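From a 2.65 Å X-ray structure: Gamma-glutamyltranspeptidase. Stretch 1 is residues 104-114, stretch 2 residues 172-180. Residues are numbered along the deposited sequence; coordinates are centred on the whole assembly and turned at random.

Stretch 1, residues 104-114: PLQESISRPRW
Stretch 2 172-180: LEGATDPRS

A short helix and a strand that run nearly parallel can be joined by a few side chains that reach for backbone carbonyls and amides, and this pair from gamma-glutamyltranspeptidase is a compact example. Pro 104 occupies the N-cap position of a helix spanning 105-110, Arg 111 is the first residue to leave helical phi/psi (-42/136), and the chain continues extended through Trp 114. In the partner, residues 172-175 form a strand, followed by a type I turn from Asp 177 to Ser 180, closed by Ser 180 N to Asp 177 O at 3.0 Å. The two axes approach to 8.2 Å with their N-to-C directions 19° apart. The CA atoms of Gln 106 and Ala 175 are 5.1 Å apart and those of Ile 109 and Asp 177 6.1 Å, and the contact buries 550 Å² in all.

Arg 179 is covered most, at 79 Å². Its m, t, t side chain, with chi4 at 77°, carries the guanidinium to the end of the helix, where carbonyls lack helical amide partners. NH1 donates to Ile 109 O at 3.1 Å; NH2 makes weak hydrogen bonds to Ser 110 O at 3.0 Å and Arg 111 O at 3.4 Å. Asp 177 (t, chi2 -51°) steadies this arginine within its own turn: OD1 accepts from both Arg 179 NH1, as a salt bridge, and Arg 179 N, each at 3.0 Å. The other carboxylate oxygen, OD2, forms a salt bridge with Arg 113 NH2 at 3.2 Å, near the plane of that guanidinium. Arg 113 (m, t, m, chi4 -86°) also donates from NH1 to Ile 109 O at 2.8 Å. Two like charges consequently come close, Arg 113 NH2 lying 3.4 Å from Arg 179 NH1, but each guanidinium presents a face to the other, and Asp 177 forms a salt bridge to each arginine, placing a negative charge beside both.

Ala 175, covered by 71 Å², marks the apolar centre. Its CB points toward the helix and meets Ile 109 CD1 at 3.6 Å and Leu 105 CG at 4.0 Å. The small methyl suits the close register, contacting two larger side chains, Leu 105 (t, p) and Ile 109 (m, t), that also point toward the strand. All three residues are buried, as suits apolar side chains. Leu 105 CB additionally packs 3.4 Å from Glu 173 OE1, at the end of an extended t, t side chain.

Gln 106 completes the join. Its CB points sideways, but chi1 t, chi2 p and chi3 81° bring the amide nearer the strand, where it meets both backbone polar groups of Thr 176: Thr 176 N donates to Gln 106 OE1 at 3.1 Å, and Gln 106 NE2 donates to Thr 176 O at 2.9 Å. A primary amide, with donor and acceptor side by side, suits this backbone pair. One turn on, Ser 110 (m) returns OG to Gln 106 O at 3.1 Å, and the same OG touches Pro 178 CD at 3.4 Å.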

ATOM      1  N   PRO C 104     -19.223 -11.320 -11.634  1.00 47.97           N
ATOM      2  CA  PRO C 104     -17.966 -12.042 -11.408  1.00 45.14           C
ATOM      3  C   PRO C 104     -16.852 -11.087 -11.002  1.00 48.11           C
ATOM      4  O   PRO C 104     -16.851  -9.909 -11.375  1.00 45.98           O
ATOM      5  CB  PRO C 104     -17.677 -12.699 -12.763  1.00 44.56           C
ATOM      6  CG  PRO C 104     -18.958 -12.688 -13.513  1.00 41.28           C
ATOM      7  CD  PRO C 104     -19.839 -11.629 -12.937  1.00 49.69           C
ATOM      8  N   LEU C 105     -15.899 -11.611 -10.221  1.00 44.96           N
ATOM      9  CA  LEU C 105     -14.908 -10.756  -9.574  1.00 40.65           C
ATOM     10  C   LEU C 105     -14.189  -9.876 -10.582  1.00 39.23           C
ATOM     11  O   LEU C 105     -14.135  -8.655 -10.425  1.00 42.08           O
ATOM     12  CB  LEU C 105     -13.884 -11.596  -8.810  1.00 41.29           C
ATOM     13  CG  LEU C 105     -12.801 -10.778  -8.080  1.00 35.21           C
ATOM     14  CD1 LEU C 105     -13.404  -9.897  -6.983  1.00 30.29           C
ATOM     15  CD2 LEU C 105     -11.740 -11.685  -7.483  1.00 33.43           C
ATOM     16  N   GLN C 106     -13.638 -10.486 -11.636  1.00 42.69           N
ATOM     17  CA  GLN C 106     -12.889  -9.728 -12.640  1.00 44.26           C
ATOM     18  C   GLN C 106     -13.770  -8.686 -13.327  1.00 43.95           C
ATOM     19  O   GLN C 106     -13.339  -7.546 -13.542  1.00 41.88           O
ATOM     20  CB  GLN C 106     -12.265 -10.695 -13.650  1.00 39.83           C
ATOM     21  CG  GLN C 106     -11.398 -10.077 -14.762  1.00 43.09           C
ATOM     22  CD  GLN C 106     -10.306  -9.124 -14.274  1.00 41.93           C
ATOM     23  OE1 GLN C 106      -9.236  -9.540 -13.835  1.00 38.96           O
ATOM     24  NE2 GLN C 106     -10.564  -7.833 -14.397  1.00 44.14           N
ATOM     25  N   GLU C 107     -15.026  -9.029 -13.616  1.00 42.63           N
ATOM     26  CA  GLU C 107     -15.914  -8.040 -14.214  1.00 42.04           C
ATOM     27  C   GLU C 107     -16.216  -6.914 -13.238  1.00 43.89           C
ATOM     28  O   GLU C 107     -16.306  -5.749 -13.643  1.00 44.39           O
ATOM     29  CB  GLU C 107     -17.209  -8.694 -14.697  1.00 38.81           C
ATOM     30  N   SER C 108     -16.351  -7.235 -11.944  1.00 44.67           N
ATOM     31  CA  SER C 108     -16.663  -6.208 -10.949  1.00 40.56           C
ATOM     32  C   SER C 108     -15.614  -5.108 -10.935  1.00 38.45           C
ATOM     33  O   SER C 108     -15.939  -3.940 -10.726  1.00 43.67           O
ATOM     34  CB  SER C 108     -16.814  -6.838  -9.563  1.00 41.96           C
ATOM     35  N   ILE C 109     -14.349  -5.461 -11.159  1.00 41.40           N
ATOM     36  CA  ILE C 109     -13.268  -4.478 -11.154  1.00 40.99           C
ATOM     37  C   ILE C 109     -13.201  -3.711 -12.482  1.00 41.02           C
ATOM     38  O   ILE C 109     -12.770  -2.553 -12.510  1.00 41.85           O
ATOM     39  CB  ILE C 109     -11.935  -5.192 -10.845  1.00 41.26           C
ATOM     40  CG1 ILE C 109     -11.963  -5.799  -9.450  1.00 39.63           C
ATOM     41  CG2 ILE C 109     -10.763  -4.230 -10.914  1.00 39.51           C
ATOM     42  CD1 ILE C 109     -10.832  -6.722  -9.174  1.00 36.50           C
ATOM     43  N   SER C 110     -13.666  -4.316 -13.583  1.00 44.53           N
ATOM     44  CA  SER C 110     -13.496  -3.736 -14.916  1.00 41.19           C
ATOM     45  C   SER C 110     -14.585  -2.725 -15.264  1.00 49.43           C
ATOM     46  O   SER C 110     -14.281  -1.651 -15.800  1.00 52.02           O
ATOM     47  CB  SER C 110     -13.467  -4.841 -15.967  1.00 43.39           C
ATOM     48  OG  SER C 110     -12.352  -5.695 -15.785  1.00 46.93           O
ATOM     49  N   ARG C 111     -15.868  -3.068 -15.006  1.00 44.54           N
ATOM     50  CA  ARG C 111     -17.021  -2.206 -15.270  1.00 44.42           C
ATOM     51  C   ARG C 111     -16.723  -0.765 -14.864  1.00 54.65           C
ATOM     52  O   ARG C 111     -16.088  -0.524 -13.826  1.00 56.84           O
ATOM     53  CB  ARG C 111     -18.268  -2.714 -14.541  1.00 49.74           C
ATOM     54  N   PRO C 112     -17.097   0.212 -15.688  1.00 58.31           N
ATOM     55  CA  PRO C 112     -16.642   1.591 -15.457  1.00 51.84           C
ATOM     56  C   PRO C 112     -17.144   2.158 -14.133  1.00 50.46           C
ATOM     57  O   PRO C 112     -18.147   1.710 -13.572  1.00 53.75           O
ATOM     58  CB  PRO C 112     -17.219   2.356 -16.656  1.00 54.44           C
ATOM     59  CG  PRO C 112     -18.334   1.476 -17.189  1.00 51.56           C
ATOM     60  CD  PRO C 112     -17.898   0.078 -16.919  1.00 49.50           C
ATOM     61  N   ARG C 113     -16.407   3.150 -13.618  1.00 50.74           N
ATOM     62  CA  ARG C 113     -16.709   3.728 -12.307  1.00 46.99           C
ATOM     63  C   ARG C 113     -16.978   5.230 -12.337  1.00 47.76           C
ATOM     64  O   ARG C 113     -17.273   5.804 -13.390  1.00 47.68           O
ATOM     65  CB  ARG C 113     -15.587   3.418 -11.322  1.00 43.11           C
ATOM     66  CG  ARG C 113     -15.513   1.961 -10.944  1.00 42.80           C
ATOM     67  CD  ARG C 113     -14.577   1.756  -9.783  1.00 43.81           C
ATOM     68  NE  ARG C 113     -13.177   1.908 -10.150  1.00 42.40           N
ATOM     69  CZ  ARG C 113     -12.438   0.923 -10.652  1.00 44.22           C
ATOM     70  NH1 ARG C 113     -12.982  -0.272 -10.844  1.00 47.26           N
ATOM     71  NH2 ARG C 113     -11.161   1.124 -10.959  1.00 42.90           N
ATOM     72  N   TRP C 114     -16.918   5.876 -11.173  1.00 53.59           N
ATOM     73  CA  TRP C 114     -17.415   7.242 -11.071  1.00 54.09           C
ATOM     74  C   TRP C 114     -16.754   7.980  -9.918  1.00 53.30           C
ATOM     75  O   TRP C 114     -16.530   7.409  -8.849  1.00 51.91           O
ATOM     76  CB  TRP C 114     -18.939   7.256 -10.875  1.00 55.24           C
ATOM     77  CG  TRP C 114     -19.401   6.505  -9.666  1.00 54.44           C
ATOM     78  CD1 TRP C 114     -19.553   7.005  -8.417  1.00 50.83           C
ATOM     79  CD2 TRP C 114     -19.767   5.116  -9.595  1.00 52.98           C
ATOM     80  NE1 TRP C 114     -19.996   6.020  -7.568  1.00 54.70           N
ATOM     81  CE2 TRP C 114     -20.134   4.852  -8.270  1.00 51.29           C
ATOM     82  CE3 TRP C 114     -19.815   4.075 -10.524  1.00 55.22           C
ATOM     83  CZ2 TRP C 114     -20.538   3.595  -7.846  1.00 48.90           C
ATOM     84  CZ3 TRP C 114     -20.222   2.831 -10.101  1.00 53.11           C
ATOM     85  CH2 TRP C 114     -20.574   2.601  -8.775  1.00 47.21           C
ATOM     86  N   LEU C 172      -8.807 -20.516  -5.807  1.00 34.28           N
ATOM     87  CA  LEU C 172      -8.310 -19.159  -5.587  1.00 29.67           C
ATOM     88  C   LEU C 172      -8.496 -18.314  -6.835  1.00 29.15           C
ATOM     89  O   LEU C 172      -8.104 -18.717  -7.930  1.00 34.00           O
ATOM     90  CB  LEU C 172      -6.838 -19.163  -5.186  1.00 28.38           C
ATOM     91  CG  LEU C 172      -6.668 -19.663  -3.756  1.00 30.80           C
ATOM     92  CD1 LEU C 172      -5.226 -19.980  -3.459  1.00 31.93           C
ATOM     93  CD2 LEU C 172      -7.218 -18.638  -2.825  1.00 24.02           C
ATOM     94  N   GLU C 173      -9.084 -17.144  -6.664  1.00 29.93           N
ATOM     95  CA  GLU C 173      -9.413 -16.245  -7.761  1.00 30.97           C
ATOM     96  C   GLU C 173      -8.682 -14.918  -7.579  1.00 29.52           C
ATOM     97  O   GLU C 173      -8.901 -14.227  -6.587  1.00 37.36           O
ATOM     98  CB  GLU C 173     -10.924 -16.039  -7.782  1.00 32.36           C
ATOM     99  CG  GLU C 173     -11.530 -15.419  -9.006  1.00 34.47           C
ATOM    100  CD  GLU C 173     -13.025 -15.598  -8.989  1.00 35.12           C
ATOM    101  OE1 GLU C 173     -13.753 -14.910  -9.743  1.00 38.02           O
ATOM    102  OE2 GLU C 173     -13.465 -16.437  -8.178  1.00 30.55           O
ATOM    103  N   GLY C 174      -7.834 -14.551  -8.529  1.00 31.79           N
ATOM    104  CA  GLY C 174      -7.189 -13.247  -8.542  1.00 33.96           C
ATOM    105  C   GLY C 174      -7.712 -12.431  -9.710  1.00 33.43           C
ATOM    106  O   GLY C 174      -7.979 -12.979 -10.771  1.00 35.44           O
ATOM    107  N   ALA C 175      -7.879 -11.127  -9.506  1.00 33.82           N
ATOM    108  CA  ALA C 175      -8.298 -10.244 -10.584  1.00 34.90           C
ATOM    109  C   ALA C 175      -7.440  -8.977 -10.601  1.00 39.19           C
ATOM    110  O   ALA C 175      -6.981  -8.491  -9.565  1.00 35.38           O
ATOM    111  CB  ALA C 175      -9.775  -9.878 -10.482  1.00 32.51           C
ATOM    112  N   THR C 176      -7.226  -8.456 -11.807  1.00 42.31           N
ATOM    113  CA  THR C 176      -6.379  -7.303 -12.063  1.00 37.39           C
ATOM    114  C   THR C 176      -7.210  -6.225 -12.737  1.00 41.16           C
ATOM    115  O   THR C 176      -8.224  -6.512 -13.377  1.00 41.27           O
ATOM    116  CB  THR C 176      -5.205  -7.666 -12.970  1.00 38.68           C
ATOM    117  OG1 THR C 176      -5.708  -8.177 -14.211  1.00 42.61           O
ATOM    118  CG2 THR C 176      -4.348  -8.737 -12.327  1.00 37.88           C
ATOM    119  N   ASP C 177      -6.783  -4.978 -12.590  1.00 40.33           N
ATOM    120  CA  ASP C 177      -7.520  -3.880 -13.189  1.00 39.36           C
ATOM    121  C   ASP C 177      -7.060  -3.682 -14.621  1.00 40.00           C
ATOM    122  O   ASP C 177      -5.864  -3.461 -14.849  1.00 49.02           O
ATOM    123  CB  ASP C 177      -7.342  -2.601 -12.402  1.00 38.18           C
ATOM    124  CG  ASP C 177      -8.514  -1.655 -12.578  1.00 43.87           C
ATOM    125  OD1 ASP C 177      -8.887  -1.388 -13.740  1.00 39.40           O
ATOM    126  OD2 ASP C 177      -9.096  -1.211 -11.555  1.00 46.88           O
ATOM    127  N   PRO C 178      -7.946  -3.776 -15.606  1.00 35.90           N
ATOM    128  CA  PRO C 178      -7.527  -3.507 -16.983  1.00 42.44           C
ATOM    129  C   PRO C 178      -6.929  -2.129 -17.160  1.00 43.99           C
ATOM    130  O   PRO C 178      -6.167  -1.916 -18.111  1.00 49.37           O
ATOM    131  CB  PRO C 178      -8.835  -3.648 -17.767  1.00 47.33           C
ATOM    132  CG  PRO C 178      -9.892  -3.326 -16.766  1.00 40.18           C
ATOM    133  CD  PRO C 178      -9.402  -3.945 -15.509  1.00 39.42           C
ATOM    134  N   ARG C 179      -7.222  -1.197 -16.249  1.00 44.24           N
ATOM    135  CA  ARG C 179      -6.712   0.162 -16.295  1.00 37.46           C
ATOM    136  C   ARG C 179      -5.225   0.268 -15.975  1.00 45.53           C
ATOM    137  O   ARG C 179      -4.667   1.365 -16.095  1.00 46.11           O
ATOM    138  CB  ARG C 179      -7.513   1.031 -15.331  1.00 41.60           C
ATOM    139  CG  ARG C 179      -8.994   1.099 -15.643  1.00 43.82           C
ATOM    140  CD  ARG C 179      -9.758   1.929 -14.618  1.00 45.37           C
ATOM    141  NE  ARG C 179     -11.192   1.971 -14.909  1.00 46.30           N
ATOM    142  CZ  ARG C 179     -12.030   0.969 -14.651  1.00 47.23           C
ATOM    143  NH1 ARG C 179     -11.576  -0.159 -14.103  1.00 41.14           N
ATOM    144  NH2 ARG C 179     -13.317   1.091 -14.946  1.00 47.09           N
ATOM    145  N   SER C 180      -4.575  -0.819 -15.573  1.00 45.74           N
ATOM    146  CA  SER C 180      -3.138  -0.807 -15.302  1.00 45.12           C
ATOM    147  C   SER C 180      -2.540  -2.101 -15.858  1.00 45.77           C
ATOM    148  O   SER C 180      -3.152  -2.815 -16.660  1.00 47.53           O
ATOM    149  CB  SER C 180      -2.868  -0.583 -13.805  1.00 45.25           C
ATOM    150  OG  SER C 180      -3.431  -1.619 -13.019  1.00 50.87           O
TER